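Local coordinates for inorganic polyphosphate/ATP-glucomannokinase (Arthrobacter sp., PDB 1WOQ), which phosphorylates glucose and mannose, with either inorganic polyphosphate or ATP serving as the phosphoryl donor, at residues I15-D18 against G23-G26; F41-P46 against A55-L60; R204-V209 against F218-G223; E230-L235 against I241-L246. All coordinates share one frame; numbering follows the deposited sequence.

Interaction 1 of 4, residues I15-D18 against G23-G26; sequences IGID and GIKG. With PO4 (phosphate ion), chain E.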
loop_
_atom_site.group_PDB
_atom_site.type_symbol
_atom_site.label_atom_id
_atom_site.label_comp_id
_atom_site.label_asym_id
_atom_site.label_seq_id
_atom_site.Cartn_x
_atom_site.Cartn_y
_atom_site.Cartn_z
ATOM N N ILE A 15 6.975 11.167 -9.689
ATOM C CA ILE A 15 5.573 11.172 -9.307
ATOM C C ILE A 15 5.156 9.768 -8.887
ATOM O O ILE A 15 5.480 8.787 -9.558
ATOM C CB ILE A 15 4.664 11.630 -10.476
ATOM C CG1 ILE A 15 4.905 13.114 -10.770
ATOM C CG2 ILE A 15 3.191 11.369 -10.131
ATOM C CD1 ILE A 15 4.200 13.624 -12.026
ATOM N N GLY A 16 4.458 9.687 -7.758
ATOM C CA GLY A 16 3.965 8.415 -7.259
ATOM C C GLY A 16 2.458 8.543 -7.133
ATOM O O GLY A 16 1.966 9.582 -6.697
ATOM N N ILE A 17 1.725 7.500 -7.516
ATOM C CA ILE A 17 0.265 7.510 -7.459
ATOM C C ILE A 17 -0.214 6.319 -6.633
ATOM O O ILE A 17 0.257 5.202 -6.827
ATOM C CB ILE A 17 -0.344 7.404 -8.884
ATOM C CG1 ILE A 17 0.172 8.548 -9.764
ATOM C CG2 ILE A 17 -1.871 7.450 -8.813
ATOM C CD1 ILE A 17 -0.293 9.928 -9.327
ATOM N N ASP A 18 -1.156 6.558 -5.723
ATOM C CA ASP A 18 -1.685 5.497 -4.868
ATOM C C ASP A 18 -3.179 5.320 -5.146
ATOM O O ASP A 18 -3.981 6.222 -4.895
ATOM C CB ASP A 18 -1.427 5.867 -3.396
ATOM C CG ASP A 18 -1.744 4.737 -2.425
ATOM O OD1 ASP A 18 -1.621 3.550 -2.788
ATOM O OD2 ASP A 18 -2.099 5.044 -1.270
ATOM N N GLY A 23 -10.105 6.829 -2.642
ATOM C CA GLY A 23 -9.424 7.933 -3.290
ATOM C C GLY A 23 -8.189 7.544 -4.076
ATOM O O GLY A 23 -7.525 6.556 -3.763
ATOM N N ILE A 24 -7.901 8.319 -5.116
ATOM C CA ILE A 24 -6.725 8.110 -5.950
ATOM C C ILE A 24 -5.910 9.371 -5.738
ATOM O O ILE A 24 -6.300 10.459 -6.163
ATOM C CB ILE A 24 -7.100 7.965 -7.431
ATOM C CG1 ILE A 24 -7.845 6.643 -7.632
ATOM C CG2 ILE A 24 -5.846 8.033 -8.303
ATOM C CD1 ILE A 24 -8.260 6.383 -9.056
ATOM N N LYS A 25 -4.788 9.224 -5.050
ATOM C CA LYS A 25 -3.951 10.363 -4.733
ATOM C C LYS A 25 -2.536 10.233 -5.255
ATOM O O LYS A 25 -2.046 9.132 -5.502
ATOM C CB LYS A 25 -3.924 10.564 -3.220
ATOM C CG LYS A 25 -3.591 9.302 -2.451
ATOM C CD LYS A 25 -3.689 9.519 -0.946
ATOM C CE LYS A 25 -3.498 8.208 -0.201
ATOM N NZ LYS A 25 -3.608 8.377 1.275
ATOM N N GLY A 26 -1.880 11.373 -5.414
ATOM C CA GLY A 26 -0.521 11.352 -5.908
ATOM C C GLY A 26 0.294 12.472 -5.307
ATOM O O GLY A 26 -0.243 13.395 -4.689
HETATM P P PO4 E . -7.213 8.181 0.946
HETATM O O1 PO4 E . -6.718 9.425 1.799
HETATM O O2 PO4 E . -8.640 7.732 1.180
HETATM O O3 PO4 E . -7.048 8.725 -0.494
HETATM O O4 PO4 E . -6.165 7.127 1.262
#
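The first beta hairpin of this ROK-family kinase brings D18 on strand 14-19 against K25 on strand 23-30, and the short segments run at 167° to each other. D18 and K25 form an antiparallel hydrogen-bonded pair. D18 N donates to K25 O over 2.7 Å in an almost straight bond (177° at the hydrogen), whereas the return bond from K25 N to D18 O is longer, at 3.1 Å. The two side chains leave the same face of the sheet and lie alongside each other, pointing the same way. With chi1 of K25 at 51°, CG sits between the backbone N and the carbonyl carbon; beyond it the chain is fully extended and carries its CE to 3.6 Å from D18 OD2. D18 OD2 and K25 NZ, 4.5 Å apart, are of opposite charge but too distant for a salt bridge. D18 OD1 is instead bonded to T81 OG1 on strand 78-82, while K25 NZ bonds to N248 O and reaches O4 of a bound phosphate ion at 2.8 Å. That ion probably came from the crystallisation liquor. On the other face, I17 and I24 meet through their CG2 methyls, 4.0 Å apart. The CD1 of I17 rests on the backbone of G26, 3.7 Å from its CA, and I17 also packs on V61 of helix 51-66. The D18 side chain lies about 8 Å from bound glucose. Buried aliphatic groups on one face and polar ends beside an anion on the other are consistent with the phosphate-binding first hairpin of the actin-like ATPase fold.

Interaction 2 of 4, residues F41-P46 against A55-L60; sequences FRVPTP and AEAVAL. With PO4 (phosphate ion), chain E.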
loop_
_atom_site.group_PDB
_atom_site.type_symbol
_atom_site.label_atom_id
_atom_site.label_comp_id
_atom_site.label_asym_id
_atom_site.label_seq_id
_atom_site.Cartn_x
_atom_site.Cartn_y
_atom_site.Cartn_z
ATOM N N PHE A 41 -2.142 15.420 -4.116
ATOM C CA PHE A 41 -3.359 15.756 -4.843
ATOM C C PHE A 41 -4.226 14.513 -4.943
ATOM O O PHE A 41 -3.726 13.426 -5.230
ATOM C CB PHE A 41 -3.000 16.256 -6.240
ATOM C CG PHE A 41 -4.171 16.771 -7.017
ATOM C CD1 PHE A 41 -4.754 17.990 -6.691
ATOM C CD2 PHE A 41 -4.692 16.036 -8.078
ATOM C CE1 PHE A 41 -5.844 18.475 -7.414
ATOM C CE2 PHE A 41 -5.779 16.511 -8.806
ATOM C CZ PHE A 41 -6.357 17.734 -8.473
ATOM N N ARG A 42 -5.525 14.669 -4.711
ATOM C CA ARG A 42 -6.430 13.529 -4.755
ATOM C C ARG A 42 -7.735 13.792 -5.490
ATOM O O ARG A 42 -8.256 14.907 -5.488
ATOM C CB ARG A 42 -6.759 13.073 -3.326
ATOM C CG ARG A 42 -7.748 11.915 -3.254
ATOM C CD ARG A 42 -8.364 11.754 -1.867
ATOM N NE ARG A 42 -7.387 11.476 -0.812
ATOM C CZ ARG A 42 -6.796 12.406 -0.064
ATOM N NH1 ARG A 42 -7.078 13.690 -0.246
ATOM N NH2 ARG A 42 -5.930 12.048 0.878
ATOM N N VAL A 43 -8.246 12.748 -6.132
ATOM C CA VAL A 43 -9.527 12.815 -6.822
ATOM C C VAL A 43 -10.263 11.580 -6.322
ATOM O O VAL A 43 -9.636 10.617 -5.868
ATOM C CB VAL A 43 -9.386 12.772 -8.363
ATOM C CG1 VAL A 43 -8.548 13.954 -8.839
ATOM C CG2 VAL A 43 -8.771 11.454 -8.806
ATOM N N PRO A 44 -11.601 11.597 -6.366
ATOM C CA PRO A 44 -12.372 10.446 -5.894
ATOM C C PRO A 44 -12.161 9.203 -6.742
ATOM O O PRO A 44 -12.007 9.293 -7.959
ATOM C CB PRO A 44 -13.818 10.938 -5.972
ATOM C CG PRO A 44 -13.685 12.426 -5.833
ATOM C CD PRO A 44 -12.490 12.720 -6.700
ATOM N N THR A 45 -12.150 8.041 -6.096
ATOM C CA THR A 45 -12.000 6.799 -6.833
ATOM C C THR A 45 -13.327 6.620 -7.560
ATOM O O THR A 45 -14.389 6.570 -6.930
ATOM C CB THR A 45 -11.775 5.596 -5.901
ATOM O OG1 THR A 45 -10.568 5.786 -5.149
ATOM C CG2 THR A 45 -11.662 4.314 -6.715
ATOM N N PRO A 46 -13.291 6.537 -8.896
ATOM C CA PRO A 46 -14.533 6.366 -9.651
ATOM C C PRO A 46 -15.273 5.092 -9.262
ATOM O O PRO A 46 -14.662 4.112 -8.831
ATOM C CB PRO A 46 -14.056 6.355 -11.101
ATOM C CG PRO A 46 -12.686 5.754 -10.994
ATOM C CD PRO A 46 -12.117 6.454 -9.784
ATOM N N ALA A 55 -8.157 4.706 -15.136
ATOM C CA ALA A 55 -7.115 5.275 -15.990
ATOM C C ALA A 55 -7.330 6.777 -16.151
ATOM O O ALA A 55 -6.379 7.559 -16.112
ATOM C CB ALA A 55 -7.122 4.596 -17.355
ATOM N N GLU A 56 -8.582 7.180 -16.338
ATOM C CA GLU A 56 -8.895 8.595 -16.488
ATOM C C GLU A 56 -8.560 9.377 -15.221
ATOM O O GLU A 56 -7.999 10.469 -15.290
ATOM C CB GLU A 56 -10.375 8.781 -16.834
ATOM C CG GLU A 56 -10.744 8.339 -18.242
ATOM C CD GLU A 56 -9.903 9.020 -19.308
ATOM O OE1 GLU A 56 -9.765 10.262 -19.253
ATOM O OE2 GLU A 56 -9.382 8.314 -20.203
ATOM N N ALA A 57 -8.898 8.814 -14.064
ATOM C CA ALA A 57 -8.628 9.472 -12.782
ATOM C C ALA A 57 -7.124 9.625 -12.549
ATOM O O ALA A 57 -6.654 10.667 -12.086
ATOM C CB ALA A 57 -9.258 8.678 -11.638
ATOM N N VAL A 58 -6.368 8.579 -12.862
ATOM C CA VAL A 58 -4.924 8.637 -12.691
ATOM C C VAL A 58 -4.349 9.722 -13.595
ATOM O O VAL A 58 -3.481 10.492 -13.183
ATOM C CB VAL A 58 -4.275 7.275 -13.015
ATOM C CG1 VAL A 58 -2.754 7.404 -13.042
ATOM C CG2 VAL A 58 -4.694 6.256 -11.962
ATOM N N ALA A 59 -4.847 9.794 -14.826
ATOM C CA ALA A 59 -4.381 10.804 -15.765
ATOM C C ALA A 59 -4.580 12.210 -15.206
ATOM O O ALA A 59 -3.707 13.065 -15.346
ATOM C CB ALA A 59 -5.109 10.666 -17.095
ATOM N N LEU A 60 -5.724 12.450 -14.568
ATOM C CA LEU A 60 -5.997 13.768 -14.004
ATOM C C LEU A 60 -5.031 14.104 -12.875
ATOM O O LEU A 60 -4.554 15.235 -12.783
ATOM C CB LEU A 60 -7.439 13.851 -13.490
ATOM C CG LEU A 60 -8.524 13.836 -14.569
ATOM C CD1 LEU A 60 -9.885 13.674 -13.923
ATOM C CD2 LEU A 60 -8.458 15.124 -15.384
HETATM P P PO4 E . -7.213 8.181 0.946
HETATM O O1 PO4 E . -6.718 9.425 1.799
HETATM O O2 PO4 E . -8.640 7.732 1.180
HETATM O O3 PO4 E . -7.048 8.725 -0.494
HETATM O O4 PO4 E . -6.165 7.127 1.262
#
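V43 and P46 pack on A57, with no hydrogen bond between them. V43 CG2 lies 4.0 Å from A57 CB and equally near the A57 carbonyl oxygen, while P46 brings its ring CD to 4.1 Å from the same A57 CB. One small methyl thus fits against both a valine branch and a proline ring, and strand and helix approach to 6.9 Å between the CA atoms of V43 and A57. With chi1 of V43 at -60°, CG2 stands between the backbone N and the carbonyl carbon, which turns this branch to the helix. At the margin, the F41 ring comes within 4.4 Å of L60 O through CE2, a loose and oblique approach. Further out, I24 of strand 23-30 also packs on A57, and E56 is salt-bridged to R113 of helix 106-114, tying the helix to its next neighbour. R42, whose side chain does not touch 55-60, uses two nitrogens on the phosphate ion. NE donates to O3 at 2.8 Å, in the guanidinium plane, and NH2 donates to O1 at 2.9 Å; K25 shares this anion. The chemistry therefore divides by strand face: dispersion contacts without a hydrogen bond hold the helix, and cationic groups gather round the anion.

Interaction 3 of 4, residues R204-V209 against F218-G223; sequences RYFSHV and FIVGGG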
loop_
_atom_site.group_PDB
_atom_site.type_symbol
_atom_site.label_atom_id
_atom_site.label_comp_id
_atom_site.label_asym_id
_atom_site.label_seq_id
_atom_site.Cartn_x
_atom_site.Cartn_y
_atom_site.Cartn_z
ATOM N N ARG A 204 -5.317 -12.678 17.482
ATOM C CA ARG A 204 -5.365 -13.944 16.762
ATOM C C ARG A 204 -4.583 -13.861 15.460
ATOM O O ARG A 204 -3.778 -14.746 15.156
ATOM C CB ARG A 204 -6.815 -14.330 16.452
ATOM C CG ARG A 204 -6.961 -15.677 15.747
ATOM C CD ARG A 204 -6.443 -16.803 16.631
ATOM N NE ARG A 204 -5.316 -17.518 16.038
ATOM C CZ ARG A 204 -5.428 -18.470 15.115
ATOM N NH1 ARG A 204 -6.620 -18.837 14.670
ATOM N NH2 ARG A 204 -4.340 -19.057 14.638
ATOM N N TYR A 205 -4.822 -12.803 14.691
ATOM C CA TYR A 205 -4.142 -12.624 13.408
ATOM C C TYR A 205 -2.629 -12.503 13.554
ATOM O O TYR A 205 -1.873 -13.258 12.934
ATOM C CB TYR A 205 -4.672 -11.381 12.683
ATOM C CG TYR A 205 -4.045 -11.174 11.318
ATOM C CD1 TYR A 205 -4.498 -11.886 10.207
ATOM C CD2 TYR A 205 -2.967 -10.304 11.147
ATOM C CE1 TYR A 205 -3.888 -11.738 8.954
ATOM C CE2 TYR A 205 -2.352 -10.152 9.906
ATOM C CZ TYR A 205 -2.816 -10.873 8.814
ATOM O OH TYR A 205 -2.196 -10.742 7.587
ATOM N N PHE A 206 -2.177 -11.557 14.373
ATOM C CA PHE A 206 -0.746 -11.364 14.546
ATOM C C PHE A 206 -0.030 -12.533 15.207
ATOM O O PHE A 206 1.106 -12.837 14.845
ATOM C CB PHE A 206 -0.461 -10.063 15.302
ATOM C CG PHE A 206 -0.675 -8.833 14.469
ATOM C CD1 PHE A 206 -1.855 -8.106 14.565
ATOM C CD2 PHE A 206 0.293 -8.423 13.554
ATOM C CE1 PHE A 206 -2.070 -6.987 13.761
ATOM C CE2 PHE A 206 0.088 -7.307 12.746
ATOM C CZ PHE A 206 -1.099 -6.588 12.850
ATOM N N SER A 207 -0.676 -13.199 16.161
ATOM C CA SER A 207 -0.025 -14.339 16.798
ATOM C C SER A 207 0.094 -15.480 15.785
ATOM O O SER A 207 1.064 -16.236 15.801
ATOM C CB SER A 207 -0.801 -14.793 18.047
ATOM O OG SER A 207 -2.089 -15.268 17.724
ATOM N N HIS A 208 -0.883 -15.602 14.892
ATOM C CA HIS A 208 -0.825 -16.649 13.877
ATOM C C HIS A 208 0.307 -16.352 12.896
ATOM O O HIS A 208 1.115 -17.228 12.590
ATOM C CB HIS A 208 -2.143 -16.744 13.104
ATOM C CG HIS A 208 -2.133 -17.790 12.031
ATOM N ND1 HIS A 208 -2.384 -17.504 10.706
ATOM C CD2 HIS A 208 -1.891 -19.120 12.089
ATOM C CE1 HIS A 208 -2.299 -18.614 9.994
ATOM N NE2 HIS A 208 -2.000 -19.609 10.809
ATOM N N VAL A 209 0.368 -15.115 12.413
ATOM C CA VAL A 209 1.406 -14.721 11.462
ATOM C C VAL A 209 2.786 -14.804 12.123
ATOM O O VAL A 209 3.785 -15.124 11.480
ATOM C CB VAL A 209 1.147 -13.289 10.938
ATOM C CG1 VAL A 209 2.287 -12.839 10.030
ATOM C CG2 VAL A 209 -0.177 -13.258 10.167
ATOM N N PHE A 218 6.809 -6.140 13.457
ATOM C CA PHE A 218 5.520 -5.988 12.787
ATOM C C PHE A 218 5.336 -4.478 12.703
ATOM O O PHE A 218 5.566 -3.778 13.685
ATOM C CB PHE A 218 4.370 -6.539 13.639
ATOM C CG PHE A 218 4.081 -7.998 13.434
ATOM C CD1 PHE A 218 3.983 -8.853 14.531
ATOM C CD2 PHE A 218 3.828 -8.508 12.164
ATOM C CE1 PHE A 218 3.635 -10.194 14.369
ATOM C CE2 PHE A 218 3.476 -9.848 11.991
ATOM C CZ PHE A 218 3.380 -10.691 13.098
ATOM N N ILE A 219 4.940 -3.976 11.541
ATOM C CA ILE A 219 4.684 -2.548 11.383
ATOM C C ILE A 219 3.242 -2.470 10.899
ATOM O O ILE A 219 2.895 -3.071 9.888
ATOM C CB ILE A 219 5.607 -1.904 10.334
ATOM C CG1 ILE A 219 7.065 -1.996 10.793
ATOM C CG2 ILE A 219 5.212 -0.446 10.127
ATOM C CD1 ILE A 219 8.069 -1.556 9.742
ATOM N N VAL A 220 2.400 -1.749 11.631
ATOM C CA VAL A 220 1.000 -1.646 11.257
ATOM C C VAL A 220 0.692 -0.370 10.491
ATOM O O VAL A 220 0.865 0.737 11.005
ATOM C CB VAL A 220 0.090 -1.726 12.500
ATOM C CG1 VAL A 220 -1.374 -1.678 12.074
ATOM C CG2 VAL A 220 0.382 -3.012 13.273
ATOM N N GLY A 221 0.232 -0.545 9.255
ATOM C CA GLY A 221 -0.111 0.584 8.414
ATOM C C GLY A 221 -1.605 0.662 8.158
ATOM O O GLY A 221 -2.397 0.007 8.837
ATOM N N GLY A 222 -1.989 1.462 7.172
ATOM C CA GLY A 222 -3.396 1.618 6.857
ATOM C C GLY A 222 -3.978 2.783 7.632
ATOM O O GLY A 222 -3.403 3.231 8.626
ATOM N N GLY A 223 -5.128 3.269 7.179
ATOM C CA GLY A 223 -5.769 4.396 7.831
ATOM C C GLY A 223 -5.900 4.332 9.341
ATOM O O GLY A 223 -5.466 5.247 10.039
#
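F206 on helix 195-213 and F218 on strand 217-221 share a first torsion, each ring carbon CG lying anti to its carbonyl carbon and beside the backbone N (chi1 -74° in F206). Coming from helix and strand, the side chains run antiparallel alongside one another and end as a T-shaped pair. The ring centroids are 4.9 Å apart and the planes stand at 79°. F206 supplies the edge: its CD2 sits over the centre of the F218 face, 3.8 Å from F218 CD2. The F206 backbone stays close too, with its carbonyl O 3.6 Å from F218 CZ. V209, one helical turn on, places CG1 at the rim of the F218 ring, in its plane and 3.8 Å from CE2, so F218 is met on a face by one helix residue and at an edge by another. F206 CZ continues past F218 to V220, whose CG2 is 3.9 Å away. No hydrogen bond crosses this contact, and all four touching residues are buried. I241 of strand 241-243 touches F206, F218 and V220, while I147 and L145 of strand 143-149 back F206 and V209. The helix leads into strand 217-221, parallel between 143-149 and 241-243, and packs on one sheet face, its axis at 143° to the strand. With strands 153-159 and 162-164 antiparallel beyond 143-149, this is the ribonuclease H-like arrangement that actin-like kinases contain twice.

Interaction 4 of 4, residues E230-L235 against I241-L246; sequences EYLPNL and IVPAVL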
loop_
_atom_site.group_PDB
_atom_site.type_symbol
_atom_site.label_atom_id
_atom_site.label_comp_id
_atom_site.label_asym_id
_atom_site.label_seq_id
_atom_site.Cartn_x
_atom_site.Cartn_y
_atom_site.Cartn_z
ATOM N N GLU A 230 -5.188 2.369 20.547
ATOM C CA GLU A 230 -6.444 1.798 21.027
ATOM C C GLU A 230 -6.469 0.270 21.025
ATOM O O GLU A 230 -7.354 -0.337 21.632
ATOM C CB GLU A 230 -7.616 2.301 20.180
ATOM C CG GLU A 230 -7.966 3.764 20.373
ATOM C CD GLU A 230 -8.347 4.085 21.806
ATOM O OE1 GLU A 230 -9.100 3.297 22.412
ATOM O OE2 GLU A 230 -7.898 5.128 22.323
ATOM N N TYR A 231 -5.514 -0.359 20.346
ATOM C CA TYR A 231 -5.503 -1.816 20.291
ATOM C C TYR A 231 -4.151 -2.506 20.449
ATOM O O TYR A 231 -4.085 -3.608 20.997
ATOM C CB TYR A 231 -6.190 -2.291 19.003
ATOM C CG TYR A 231 -5.705 -1.633 17.728
ATOM C CD1 TYR A 231 -4.560 -2.087 17.070
ATOM C CD2 TYR A 231 -6.410 -0.571 17.163
ATOM C CE1 TYR A 231 -4.133 -1.500 15.874
ATOM C CE2 TYR A 231 -5.992 0.023 15.970
ATOM C CZ TYR A 231 -4.854 -0.446 15.332
ATOM O OH TYR A 231 -4.436 0.146 14.159
ATOM N N LEU A 232 -3.075 -1.883 19.983
ATOM C CA LEU A 232 -1.762 -2.510 20.117
ATOM C C LEU A 232 -1.404 -2.772 21.582
ATOM O O LEU A 232 -0.858 -3.823 21.913
ATOM C CB LEU A 232 -0.677 -1.658 19.453
ATOM C CG LEU A 232 -0.770 -1.515 17.931
ATOM C CD1 LEU A 232 0.478 -0.800 17.425
ATOM C CD2 LEU A 232 -0.895 -2.887 17.275
ATOM N N PRO A 233 -1.707 -1.821 22.481
ATOM C CA PRO A 233 -1.388 -2.026 23.899
ATOM C C PRO A 233 -2.027 -3.287 24.498
ATOM O O PRO A 233 -1.516 -3.843 25.467
ATOM C CB PRO A 233 -1.907 -0.749 24.552
ATOM C CG PRO A 233 -1.681 0.276 23.489
ATOM C CD PRO A 233 -2.164 -0.437 22.245
ATOM N N ASN A 234 -3.138 -3.734 23.919
ATOM C CA ASN A 234 -3.833 -4.925 24.413
ATOM C C ASN A 234 -3.228 -6.237 23.926
ATOM O O ASN A 234 -3.500 -7.299 24.490
ATOM C CB ASN A 234 -5.307 -4.903 23.999
ATOM C CG ASN A 234 -6.074 -3.763 24.624
ATOM O OD1 ASN A 234 -5.960 -3.506 25.822
ATOM N ND2 ASN A 234 -6.877 -3.078 23.815
ATOM N N LEU A 235 -2.420 -6.174 22.876
ATOM C CA LEU A 235 -1.825 -7.382 22.326
ATOM C C LEU A 235 -0.699 -7.949 23.178
ATOM O O LEU A 235 -0.016 -7.223 23.902
ATOM C CB LEU A 235 -1.318 -7.115 20.904
ATOM C CG LEU A 235 -2.362 -6.549 19.935
ATOM C CD1 LEU A 235 -1.739 -6.384 18.548
ATOM C CD2 LEU A 235 -3.564 -7.477 19.869
ATOM N N ILE A 241 5.690 -4.687 17.943
ATOM C CA ILE A 241 4.759 -4.204 16.934
ATOM C C ILE A 241 4.555 -2.708 17.102
ATOM O O ILE A 241 4.240 -2.226 18.193
ATOM C CB ILE A 241 3.414 -4.981 17.027
ATOM C CG1 ILE A 241 2.448 -4.500 15.942
ATOM C CG2 ILE A 241 2.811 -4.837 18.426
ATOM C CD1 ILE A 241 1.272 -5.443 15.713
ATOM N N VAL A 242 4.765 -1.973 16.017
ATOM C CA VAL A 242 4.639 -0.526 16.042
ATOM C C VAL A 242 3.879 0.002 14.833
ATOM O O VAL A 242 3.805 -0.649 13.787
ATOM C CB VAL A 242 6.035 0.147 16.058
ATOM C CG1 VAL A 242 6.880 -0.423 17.188
ATOM C CG2 VAL A 242 6.731 -0.068 14.717
ATOM N N PRO A 243 3.290 1.195 14.965
ATOM C CA PRO A 243 2.557 1.753 13.830
ATOM C C PRO A 243 3.542 2.253 12.778
ATOM O O PRO A 243 4.696 2.565 13.089
ATOM C CB PRO A 243 1.754 2.882 14.466
ATOM C CG PRO A 243 2.658 3.345 15.569
ATOM C CD PRO A 243 3.130 2.038 16.164
ATOM N N ALA A 244 3.087 2.316 11.531
ATOM C CA ALA A 244 3.921 2.783 10.430
ATOM C C ALA A 244 4.224 4.275 10.564
ATOM O O ALA A 244 3.409 5.038 11.091
ATOM C CB ALA A 244 3.216 2.516 9.101
ATOM N N VAL A 245 5.398 4.678 10.083
ATOM C CA VAL A 245 5.823 6.075 10.121
ATOM C C VAL A 245 5.057 6.848 9.047
ATOM O O VAL A 245 4.553 7.946 9.293
ATOM C CB VAL A 245 7.341 6.194 9.867
ATOM C CG1 VAL A 245 7.739 7.652 9.684
ATOM C CG2 VAL A 245 8.106 5.581 11.040
ATOM N N LEU A 246 4.985 6.274 7.850
ATOM C CA LEU A 246 4.247 6.897 6.760
ATOM C C LEU A 246 2.871 6.242 6.726
ATOM O O LEU A 246 2.744 5.032 6.924
ATOM C CB LEU A 246 4.959 6.686 5.418
ATOM C CG LEU A 246 6.328 7.343 5.214
ATOM C CD1 LEU A 246 7.419 6.498 5.860
ATOM C CD2 LEU A 246 6.595 7.487 3.725
#
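L232 spreads its two methyls over strand 241-243: CD2 on the I241 side chain, CD1 between the I241 carbonyl oxygen and the P243 ring. CD2 meets the end of I241, 3.7 Å from CD1, with the two side chains crossing at a slant rather than lying alongside. The other branch, CD1, reaches past the backbone of V242 to the proline ring, 4.1 Å from P243 CD. In I241, CG1 is anti to the backbone N (chi1 -178°), and this extended reach sends CD1 out to L232. L235 approaches the same methyl, its CD1 lying 4.2 Å from I241 CD1, so the tip of the isoleucine is touched by both leucines. A short 3-10 turn sets these two leucines together: L235 N bonds to L232 O at 3.0 Å, and N234 N to Y231 O at 3.1 Å. Across the segments there is no hydrogen bond, and the contact consists of aliphatic side chains near the surface. Around it, Y231 lies against S199 and L202 of helix 195-213, and N234 ND2 bonds to S199 OG, linking the turn to that helix. I241 packs on F218 and V220, while V242 pairs through its backbone with strand 217-221. The 3-10 turn thus bridges helix 195-213 and an edge strand, 241-243.

In the fold
Interactions 1 and 2 belong to one sheet and interactions 3 and 4 to another, the pairs lying on opposite sides of the chain's centre. Strands 23-30 and 35-44 join the first pair through G26 N to F41 O; V220 N to V242 O joins the second. Interaction 3 is the fully buried one, built on aromatic rings; interaction 1 is partly buried and alone has backbone hydrogen bonds across its segments; interactions 2 and 4 are surface contacts of mainly aliphatic groups, each at an outermost strand. Interactions 2 and 3 both set a helix against a sheet, with small groups in one and phenylalanines in the other. The phosphate ion is confined to interactions 1 and 2.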